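Local coordinates for protein hyaluronidase (Thermobaculum terrenum, PDB 5DIY) that probably hydrolyses beta-linked N-acetylglucosamine, as a bacterial O-GlcNAc hydrolase of glycoside hydrolase family 84, here as a mutant of the predicted proton donor, at residues D286-A291 with S302-F307; K380-Y385 with D439-F444; Q417-L422 with S454-A459. One frame throughout, in Å; residues are numbered along the deposited sequence.

Contact 1. Residues D286-A291 with S302-F307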
loop_
_atom_site.group_PDB
_atom_site.type_symbol
_atom_site.label_atom_id
_atom_site.label_comp_id
_atom_site.label_asym_id
_atom_site.label_seq_id
_atom_site.Cartn_x
_atom_site.Cartn_y
_atom_site.Cartn_z
ATOM N N ASP C 286 -12.531 5.597 14.469
ATOM C CA ASP C 286 -13.985 5.704 14.252
ATOM C C ASP C 286 -14.333 5.281 12.825
ATOM O O ASP C 286 -15.291 4.534 12.599
ATOM C CB ASP C 286 -14.485 7.149 14.431
ATOM C CG ASP C 286 -14.408 7.655 15.869
ATOM O OD1 ASP C 286 -14.021 6.906 16.793
ATOM O OD2 ASP C 286 -14.757 8.836 16.069
ATOM N N SER C 287 -13.553 5.781 11.867
ATOM C CA SER C 287 -13.812 5.527 10.455
ATOM C C SER C 287 -13.593 4.063 10.098
ATOM O O SER C 287 -14.413 3.457 9.408
ATOM C CB SER C 287 -12.923 6.413 9.583
ATOM O OG SER C 287 -13.318 6.323 8.229
ATOM N N TRP C 288 -12.486 3.504 10.582
ATOM C CA TRP C 288 -12.152 2.103 10.334
ATOM C C TRP C 288 -13.220 1.140 10.875
ATOM O O TRP C 288 -13.539 0.152 10.217
ATOM C CB TRP C 288 -10.779 1.771 10.915
ATOM C CG TRP C 288 -10.199 0.499 10.415
ATOM C CD1 TRP C 288 -9.508 0.309 9.252
ATOM C CD2 TRP C 288 -10.242 -0.769 11.071
ATOM N NE1 TRP C 288 -9.121 -1.007 9.135
ATOM C CE2 TRP C 288 -9.556 -1.692 10.240
ATOM C CE3 TRP C 288 -10.789 -1.218 12.281
ATOM C CZ2 TRP C 288 -9.404 -3.035 10.580
ATOM C CZ3 TRP C 288 -10.643 -2.561 12.620
ATOM C CH2 TRP C 288 -9.948 -3.453 11.769
ATOM N N ARG C 289 -13.785 1.448 12.044
ATOM C CA ARG C 289 -14.844 0.616 12.658
ATOM C C ARG C 289 -16.177 0.697 11.915
ATOM O O ARG C 289 -16.857 -0.317 11.752
ATOM C CB ARG C 289 -15.049 0.985 14.133
ATOM C CG ARG C 289 -13.866 0.613 15.010
ATOM C CD ARG C 289 -13.917 1.309 16.365
ATOM N NE ARG C 289 -15.124 0.951 17.110
ATOM C CZ ARG C 289 -15.332 -0.210 17.744
ATOM N NH1 ARG C 289 -14.411 -1.175 17.756
ATOM N NH2 ARG C 289 -16.487 -0.412 18.377
ATOM N N GLN C 290 -16.557 1.895 11.478
ATOM C CA GLN C 290 -17.735 2.048 10.620
ATOM C C GLN C 290 -17.533 1.330 9.276
ATOM O O GLN C 290 -18.464 0.700 8.762
ATOM C CB GLN C 290 -18.083 3.522 10.395
ATOM C CG GLN C 290 -19.485 3.727 9.833
ATOM C CD GLN C 290 -19.910 5.183 9.825
ATOM O OE1 GLN C 290 -20.854 5.566 10.519
ATOM N NE2 GLN C 290 -19.214 6.004 9.038
ATOM N N ALA C 291 -16.321 1.425 8.724
ATOM C CA ALA C 291 -15.952 0.708 7.498
ATOM C C ALA C 291 -16.137 -0.801 7.641
ATOM O O ALA C 291 -16.794 -1.423 6.803
ATOM C CB ALA C 291 -14.513 1.015 7.104
ATOM N N SER C 302 -15.004 -6.872 16.484
ATOM C CA SER C 302 -13.979 -7.115 17.520
ATOM C C SER C 302 -12.905 -8.088 17.028
ATOM O O SER C 302 -11.728 -7.929 17.353
ATOM C CB SER C 302 -14.599 -7.586 18.847
ATOM O OG SER C 302 -15.229 -8.849 18.711
ATOM N N ALA C 303 -13.304 -9.073 16.226
ATOM C CA ALA C 303 -12.349 -9.963 15.564
ATOM C C ALA C 303 -11.447 -9.234 14.554
ATOM O O ALA C 303 -10.251 -9.532 14.447
ATOM C CB ALA C 303 -13.076 -11.097 14.878
ATOM N N MET C 304 -12.019 -8.291 13.810
ATOM C CA MET C 304 -11.227 -7.487 12.874
ATOM C C MET C 304 -10.265 -6.572 13.624
ATOM O O MET C 304 -9.095 -6.501 13.269
ATOM C CB MET C 304 -12.119 -6.684 11.912
ATOM C CG MET C 304 -12.708 -7.518 10.774
ATOM S SD MET C 304 -11.485 -8.327 9.727
ATOM C CE MET C 304 -10.647 -6.910 9.020
ATOM N N GLU C 305 -10.755 -5.896 14.661
ATOM C CA GLU C 305 -9.902 -5.097 15.549
ATOM C C GLU C 305 -8.668 -5.898 15.979
ATOM O O GLU C 305 -7.534 -5.436 15.833
ATOM C CB GLU C 305 -10.681 -4.632 16.788
ATOM C CG GLU C 305 -11.673 -3.498 16.545
ATOM C CD GLU C 305 -11.046 -2.106 16.567
ATOM O OE1 GLU C 305 -9.803 -1.970 16.507
ATOM O OE2 GLU C 305 -11.806 -1.120 16.646
ATOM N N LYS C 306 -8.895 -7.116 16.467
ATOM C CA LYS C 306 -7.805 -7.968 16.952
ATOM C C LYS C 306 -6.844 -8.397 15.849
ATOM O O LYS C 306 -5.636 -8.361 16.035
ATOM C CB LYS C 306 -8.356 -9.222 17.647
ATOM C CG LYS C 306 -7.318 -9.967 18.463
ATOM C CD LYS C 306 -7.011 -9.194 19.739
ATOM C CE LYS C 306 -5.684 -9.577 20.330
ATOM N NZ LYS C 306 -5.302 -8.611 21.394
ATOM N N PHE C 307 -7.396 -8.824 14.719
ATOM C CA PHE C 307 -6.604 -9.271 13.587
ATOM C C PHE C 307 -5.776 -8.112 13.010
ATOM O O PHE C 307 -4.636 -8.322 12.574
ATOM C CB PHE C 307 -7.524 -9.881 12.522
ATOM C CG PHE C 307 -6.812 -10.341 11.284
ATOM C CD1 PHE C 307 -5.948 -11.432 11.328
ATOM C CD2 PHE C 307 -7.022 -9.700 10.063
ATOM C CE1 PHE C 307 -5.292 -11.865 10.189
ATOM C CE2 PHE C 307 -6.372 -10.135 8.913
ATOM C CZ PHE C 307 -5.504 -11.215 8.976
#

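Contact 2. Residues K380-Y385 with D439-F444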
loop_
_atom_site.group_PDB
_atom_site.type_symbol
_atom_site.label_atom_id
_atom_site.label_comp_id
_atom_site.label_asym_id
_atom_site.label_seq_id
_atom_site.Cartn_x
_atom_site.Cartn_y
_atom_site.Cartn_z
ATOM N N LYS C 380 -2.967 -17.985 11.931
ATOM C CA LYS C 380 -3.232 -19.214 12.694
ATOM C C LYS C 380 -1.949 -19.982 13.002
ATOM O O LYS C 380 -1.767 -20.445 14.123
ATOM C CB LYS C 380 -4.242 -20.141 11.987
ATOM C CG LYS C 380 -4.316 -21.532 12.616
ATOM C CD LYS C 380 -5.670 -22.199 12.488
ATOM C CE LYS C 380 -5.702 -23.496 13.296
ATOM N NZ LYS C 380 -4.671 -24.473 12.836
ATOM N N LEU C 381 -1.076 -20.132 12.012
ATOM C CA LEU C 381 0.211 -20.799 12.236
ATOM C C LEU C 381 1.007 -20.151 13.384
ATOM O O LEU C 381 1.458 -20.851 14.291
ATOM C CB LEU C 381 1.045 -20.847 10.945
ATOM C CG LEU C 381 0.986 -22.103 10.046
ATOM C CD1 LEU C 381 -0.319 -22.891 10.147
ATOM C CD2 LEU C 381 1.290 -21.751 8.597
ATOM N N TRP C 382 1.152 -18.825 13.364
ATOM C CA TRP C 382 1.876 -18.130 14.448
ATOM C C TRP C 382 1.213 -18.392 15.802
ATOM O O TRP C 382 1.896 -18.546 16.807
ATOM C CB TRP C 382 1.969 -16.615 14.199
ATOM C CG TRP C 382 2.982 -16.175 13.165
ATOM C CD1 TRP C 382 2.732 -15.442 12.045
ATOM C CD2 TRP C 382 4.398 -16.407 13.182
ATOM N NE1 TRP C 382 3.896 -15.215 11.350
ATOM C CE2 TRP C 382 4.935 -15.794 12.029
ATOM C CE3 TRP C 382 5.263 -17.083 14.053
ATOM C CZ2 TRP C 382 6.301 -15.836 11.722
ATOM C CZ3 TRP C 382 6.620 -17.124 13.748
ATOM C CH2 TRP C 382 7.124 -16.504 12.590
ATOM N N THR C 383 -0.119 -18.460 15.803
ATOM C CA THR C 383 -0.910 -18.793 16.992
ATOM C C THR C 383 -0.646 -20.221 17.490
ATOM O O THR C 383 -0.487 -20.432 18.699
ATOM C CB THR C 383 -2.419 -18.606 16.721
ATOM O OG1 THR C 383 -2.636 -17.340 16.075
ATOM C CG2 THR C 383 -3.234 -18.677 18.013
ATOM N N ASP C 384 -0.589 -21.183 16.567
ATOM C CA ASP C 384 -0.220 -22.570 16.897
ATOM C C ASP C 384 1.146 -22.627 17.577
ATOM O O ASP C 384 1.347 -23.392 18.522
ATOM C CB ASP C 384 -0.170 -23.472 15.644
ATOM C CG ASP C 384 -1.538 -23.732 15.022
ATOM O OD1 ASP C 384 -2.569 -23.668 15.712
ATOM O OD2 ASP C 384 -1.572 -24.017 13.810
ATOM N N TYR C 385 2.080 -21.802 17.106
ATOM C CA TYR C 385 3.450 -21.829 17.628
ATOM C C TYR C 385 3.526 -21.203 19.025
ATOM O O TYR C 385 4.243 -21.710 19.895
ATOM C CB TYR C 385 4.433 -21.153 16.666
ATOM C CG TYR C 385 4.369 -21.610 15.218
ATOM C CD1 TYR C 385 3.759 -22.824 14.839
ATOM C CD2 TYR C 385 4.945 -20.835 14.214
ATOM C CE1 TYR C 385 3.711 -23.221 13.510
ATOM C CE2 TYR C 385 4.909 -21.231 12.886
ATOM C CZ TYR C 385 4.287 -22.422 12.538
ATOM O OH TYR C 385 4.252 -22.808 11.214
ATOM N N ASP C 439 7.952 -9.619 12.560
ATOM C CA ASP C 439 8.855 -10.585 13.170
ATOM C C ASP C 439 8.718 -10.615 14.700
ATOM O O ASP C 439 9.591 -11.113 15.397
ATOM C CB ASP C 439 10.284 -10.266 12.745
ATOM C CG ASP C 439 10.508 -10.535 11.269
ATOM O OD1 ASP C 439 10.600 -11.717 10.876
ATOM O OD2 ASP C 439 10.567 -9.568 10.497
ATOM N N VAL C 440 7.598 -10.120 15.219
ATOM C CA VAL C 440 7.430 -9.980 16.666
ATOM C C VAL C 440 7.215 -11.359 17.302
ATOM O O VAL C 440 7.865 -11.693 18.287
ATOM C CB VAL C 440 6.260 -9.039 17.031
ATOM C CG1 VAL C 440 6.159 -8.879 18.544
ATOM C CG2 VAL C 440 6.435 -7.677 16.362
ATOM N N VAL C 441 6.321 -12.157 16.729
ATOM C CA VAL C 441 6.086 -13.512 17.240
ATOM C C VAL C 441 7.331 -14.359 16.989
ATOM O O VAL C 441 7.783 -15.072 17.881
ATOM C CB VAL C 441 4.818 -14.154 16.643
ATOM C CG1 VAL C 441 4.649 -15.588 17.137
ATOM C CG2 VAL C 441 3.592 -13.341 17.020
ATOM N N ARG C 442 7.907 -14.245 15.791
ATOM C CA ARG C 442 9.175 -14.912 15.469
ATOM C C ARG C 442 10.235 -14.687 16.541
ATOM O O ARG C 442 10.770 -15.656 17.102
ATOM C CB ARG C 442 9.714 -14.435 14.120
ATOM C CG ARG C 442 10.913 -15.212 13.600
ATOM C CD ARG C 442 11.580 -14.484 12.442
ATOM N NE ARG C 442 10.678 -14.398 11.300
ATOM C CZ ARG C 442 10.456 -15.370 10.418
ATOM N NH1 ARG C 442 11.081 -16.536 10.510
ATOM N NH2 ARG C 442 9.596 -15.168 9.422
ATOM N N ASN C 443 10.518 -13.414 16.836
ATOM C CA ASN C 443 11.583 -13.062 17.788
ATOM C C ASN C 443 11.271 -13.560 19.201
ATOM O O ASN C 443 12.172 -13.969 19.920
ATOM C CB ASN C 443 11.868 -11.546 17.807
ATOM C CG ASN C 443 12.386 -11.005 16.471
ATOM O OD1 ASN C 443 12.935 -11.731 15.642
ATOM N ND2 ASN C 443 12.210 -9.706 16.267
ATOM N N PHE C 444 9.994 -13.543 19.583
ATOM C CA PHE C 444 9.579 -14.098 20.867
ATOM C C PHE C 444 9.859 -15.598 20.926
ATOM O O PHE C 444 10.446 -16.075 21.887
ATOM C CB PHE C 444 8.097 -13.820 21.150
ATOM C CG PHE C 444 7.605 -14.407 22.452
ATOM C CD1 PHE C 444 8.067 -13.909 23.669
ATOM C CD2 PHE C 444 6.677 -15.454 22.459
ATOM C CE1 PHE C 444 7.619 -14.445 24.876
ATOM C CE2 PHE C 444 6.229 -16.001 23.657
ATOM C CZ PHE C 444 6.700 -15.495 24.869
#

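Contact 3. Residues Q417-L422 with S454-A459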
loop_
_atom_site.group_PDB
_atom_site.type_symbol
_atom_site.label_atom_id
_atom_site.label_comp_id
_atom_site.label_asym_id
_atom_site.label_seq_id
_atom_site.Cartn_x
_atom_site.Cartn_y
_atom_site.Cartn_z
ATOM N N GLN C 417 10.670 -31.484 24.202
ATOM C CA GLN C 417 9.828 -31.719 23.029
ATOM C C GLN C 417 9.352 -30.409 22.388
ATOM O O GLN C 417 9.299 -30.300 21.163
ATOM C CB GLN C 417 8.633 -32.579 23.441
ATOM C CG GLN C 417 7.665 -32.957 22.333
ATOM C CD GLN C 417 6.646 -33.971 22.812
ATOM O OE1 GLN C 417 5.442 -33.711 22.794
ATOM N NE2 GLN C 417 7.123 -35.128 23.264
ATOM N N GLY C 418 9.002 -29.433 23.223
ATOM C CA GLY C 418 8.634 -28.099 22.759
ATOM C C GLY C 418 9.772 -27.361 22.074
ATOM O O GLY C 418 9.550 -26.695 21.074
ATOM N N ARG C 419 10.990 -27.491 22.599
ATOM C CA ARG C 419 12.173 -26.885 21.971
ATOM C C ARG C 419 12.377 -27.416 20.565
ATOM O O ARG C 419 12.636 -26.648 19.648
ATOM C CB ARG C 419 13.447 -27.141 22.779
ATOM C CG ARG C 419 13.498 -26.433 24.115
ATOM C CD ARG C 419 14.885 -26.509 24.743
ATOM N NE ARG C 419 15.786 -25.442 24.271
ATOM C CZ ARG C 419 16.828 -25.592 23.443
ATOM N NH1 ARG C 419 17.159 -26.778 22.936
ATOM N NH2 ARG C 419 17.555 -24.530 23.112
ATOM N N THR C 420 12.258 -28.736 20.422
ATOM C CA THR C 420 12.341 -29.410 19.123
ATOM C C THR C 420 11.311 -28.846 18.152
ATOM O O THR C 420 11.656 -28.462 17.030
ATOM C CB THR C 420 12.128 -30.934 19.288
ATOM O OG1 THR C 420 13.135 -31.445 20.166
ATOM C CG2 THR C 420 12.193 -31.675 17.963
ATOM N N TYR C 421 10.057 -28.795 18.595
ATOM C CA TYR C 421 8.967 -28.268 17.779
ATOM C C TYR C 421 9.239 -26.823 17.347
ATOM O O TYR C 421 9.049 -26.483 16.183
ATOM C CB TYR C 421 7.631 -28.350 18.532
ATOM C CG TYR C 421 6.459 -27.776 17.761
ATOM C CD1 TYR C 421 6.190 -26.400 17.772
ATOM C CD2 TYR C 421 5.617 -28.599 17.016
ATOM C CE1 TYR C 421 5.122 -25.871 17.054
ATOM C CE2 TYR C 421 4.551 -28.075 16.300
ATOM C CZ TYR C 421 4.306 -26.715 16.329
ATOM O OH TYR C 421 3.244 -26.198 15.627
ATOM N N LEU C 422 9.667 -25.984 18.289
ATOM C CA LEU C 422 9.900 -24.566 17.999
ATOM C C LEU C 422 11.042 -24.370 17.002
ATOM O O LEU C 422 10.919 -23.575 16.077
ATOM C CB LEU C 422 10.150 -23.767 19.281
ATOM C CG LEU C 422 8.900 -23.564 20.146
ATOM C CD1 LEU C 422 9.279 -22.898 21.453
ATOM C CD2 LEU C 422 7.824 -22.769 19.419
ATOM N N SER C 454 19.501 -24.326 28.857
ATOM C CA SER C 454 20.074 -25.008 30.026
ATOM C C SER C 454 19.349 -26.300 30.441
ATOM O O SER C 454 19.918 -27.088 31.200
ATOM C CB SER C 454 20.214 -24.044 31.218
ATOM O OG SER C 454 18.963 -23.737 31.795
ATOM N N ILE C 455 18.121 -26.522 29.962
ATOM C CA ILE C 455 17.443 -27.808 30.194
ATOM C C ILE C 455 18.005 -28.941 29.320
ATOM O O ILE C 455 17.963 -30.102 29.726
ATOM C CB ILE C 455 15.893 -27.740 30.091
ATOM C CG1 ILE C 455 15.407 -27.341 28.696
ATOM C CG2 ILE C 455 15.331 -26.787 31.143
ATOM C CD1 ILE C 455 13.949 -27.666 28.455
ATOM N N GLU C 456 18.529 -28.611 28.137
ATOM C CA GLU C 456 19.287 -29.584 27.338
ATOM C C GLU C 456 20.582 -29.977 28.033
ATOM O O GLU C 456 20.912 -31.160 28.107
ATOM C CB GLU C 456 19.598 -29.053 25.938
ATOM C CG GLU C 456 18.412 -29.091 24.989
ATOM C CD GLU C 456 18.819 -29.423 23.566
ATOM O OE1 GLU C 456 19.688 -28.710 23.017
ATOM O OE2 GLU C 456 18.273 -30.395 23.000
ATOM N N LEU C 457 21.310 -28.982 28.541
ATOM C CA LEU C 457 22.502 -29.224 29.361
ATOM C C LEU C 457 22.174 -30.070 30.600
ATOM O O LEU C 457 22.928 -30.983 30.963
ATOM C CB LEU C 457 23.134 -27.903 29.814
ATOM C CG LEU C 457 23.680 -26.938 28.760
ATOM C CD1 LEU C 457 24.271 -25.730 29.466
ATOM C CD2 LEU C 457 24.727 -27.590 27.869
ATOM N N GLN C 458 21.054 -29.741 31.246
ATOM C CA GLN C 458 20.565 -30.476 32.421
ATOM C C GLN C 458 20.196 -31.914 32.065
ATOM O O GLN C 458 20.468 -32.830 32.841
ATOM C CB GLN C 458 19.345 -29.769 33.021
ATOM C CG GLN C 458 18.887 -30.304 34.372
ATOM C CD GLN C 458 17.641 -29.605 34.892
ATOM O OE1 GLN C 458 16.911 -28.957 34.136
ATOM N NE2 GLN C 458 17.393 -29.732 36.190
ATOM N N ALA C 459 19.577 -32.095 30.899
ATOM C CA ALA C 459 19.197 -33.420 30.395
ATOM C C ALA C 459 20.397 -34.353 30.197
ATOM O O ALA C 459 20.284 -35.555 30.437
ATOM C CB ALA C 459 18.410 -33.293 29.095
#

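Contact 1. Residues D286-A291 with S302-F307
Arg-289 and Glu-305 form a salt bridge between helices 284-296 and 301-308. NH1 of Arg-289 donates to OE2 of Glu-305 at 2.8 Å, and the bond is nearly straight (167°). The oxygen lies in the guanidinium plane. The nitrogen reaches it from the anti side, somewhat out of the carboxylate plane. The Arg-289 chain folds at chi3 (60°), which turns NH1 back to this oxygen. OE2 of Glu-305 also lies 3.2 Å from CG of Arg-289.

Beside this pair, Trp-288 pushes the edge of its six-membered ring against the backbone of Met-304 and Glu-305 N. Its CH2 lies 3.5 Å from the backbone O of Met-304 and 3.9 Å from CB of Met-304. Its CZ3 lies 4.0 Å from CD of Glu-305.

Further out, NE1 of the indole donates a hydrogen bond to Ile-237 O, which helps fix the ring's rotation. Tyr-308 meets the same ring. Met-304 also rests on Leu-361 of helix 340-362. The axes of segments 286-291 and 302-307 differ in direction by 127° and come within 10.7 Å. These are two successive helices joined by a short loop, with a buried tryptophan and an outer salt bridge, set between the GH84 TIM barrel and the helical region.

Contact 2. Residues K380-Y385 with D439-F444
Trp-382 makes the apolar part of this contact with Val-441. CG1 of Val-441 lies 3.5 Å from CE3 of the indole, and CB of Val-441 sits over one ring face, offset toward the rim. The two side chains run past each other in opposite directions. CG1 of Val-441 stands anti to its backbone N, and this branch does the touching. The backbones come close here: CA of Trp-382 and CA of Val-441 are 6.8 Å apart.

Arg-442 adds contacts of a mixed kind. Its aliphatic root meets the far end of the indole, with CB 3.7 Å from CH2 of Trp-382. The chain then bends at chi3 (-64°) and brings the guanidinium back to the ring. CH2 of Trp-382 lies 4.1 Å above the centre of one guanidinium face. The two planes are nearly perpendicular, 84° apart, so the indole presents its rim to the guanidinium and the groups do not stack flat.

The polar bonds run within the segments or outward. NE of Arg-442 donates to OD1 of Asp-439 at 2.7 Å, in a salt bridge bent at the hydrogen (138°). NH2 of Arg-442 is hydrogen-bonded to Ala-429 O. Together these bonds help hold the guanidinium beside the indole.

Phe-432 meets the Trp-382 ring edge-to-face, and Ala-429 also touches this tryptophan. The contact joins the long helix 373-398 to the first turn of helix 440-451. Helix 412-428 adjoins both, through Val-425 on Tyr-385 and Leu-426 on Arg-442.

Contact 3. Residues Q417-L422 with S454-A459
Arg-419 lays its aliphatic part along Ile-455, with CD 4.0 Å from CD1 of Ile-455. The two side chains pass in opposite directions. The arginine chain then bends at chi3 (86°) and carries the guanidinium to Glu-456. NH1 of Arg-419 lies 3.2 Å from OE1 of Glu-456. This is a salt bridge without a hydrogen bond: the carboxylate comes obliquely to the guanidinium, and their planes are 37° apart. CG and CD of Glu-456 also lie close to this NH1, so the pair is close but poorly directed.

The directed bonds of the guanidinium go to other residues. NE is hydrogen-bonded to Thr-452 OG1 and NH2 to Leu-449 O. These two bonds hold the group at the end of helix 440-451. NH2 of Arg-423 lies close to NH1 of Arg-419, and Glu-456 probably offsets the gathered positive charge.

Ile-455 also touches Leu-412 and Ala-415 of helix 412-428, and Leu-396 of helix 373-398. Glu-456, an exposed residue, also touches Leu-416. Here the short helix 453-459 is docked on helix 412-428, at the distal end of an all-helical region and far from the annotated sugar site. Arg-419 of helix 412-428 thus ties the C-terminal end of helix 440-451 to the start of helix 453-459.

The contacts run outward from the catalytic barrel through the helical part of the chain. Contact 1 comes first in sequence and closes before the others open. Its centre is 22 Å from that of contact 2 and 40 Å from that of contact 3. Contacts 2 and 3 alternate along the chain, with centres 19 Å apart. They touch directly: CD1 of Tyr-385 is 3.5 Å from OH of Tyr-421, joining helices 373-398 and 412-428. Helix 373-398 thus takes part in contact 2 and also packs on a segment of contact 1, through Trp-375, Leu-376 and Tyr-379 on Phe-307. It links the barrel side to the far helices. All three contacts lie away from the sugar-binding residues.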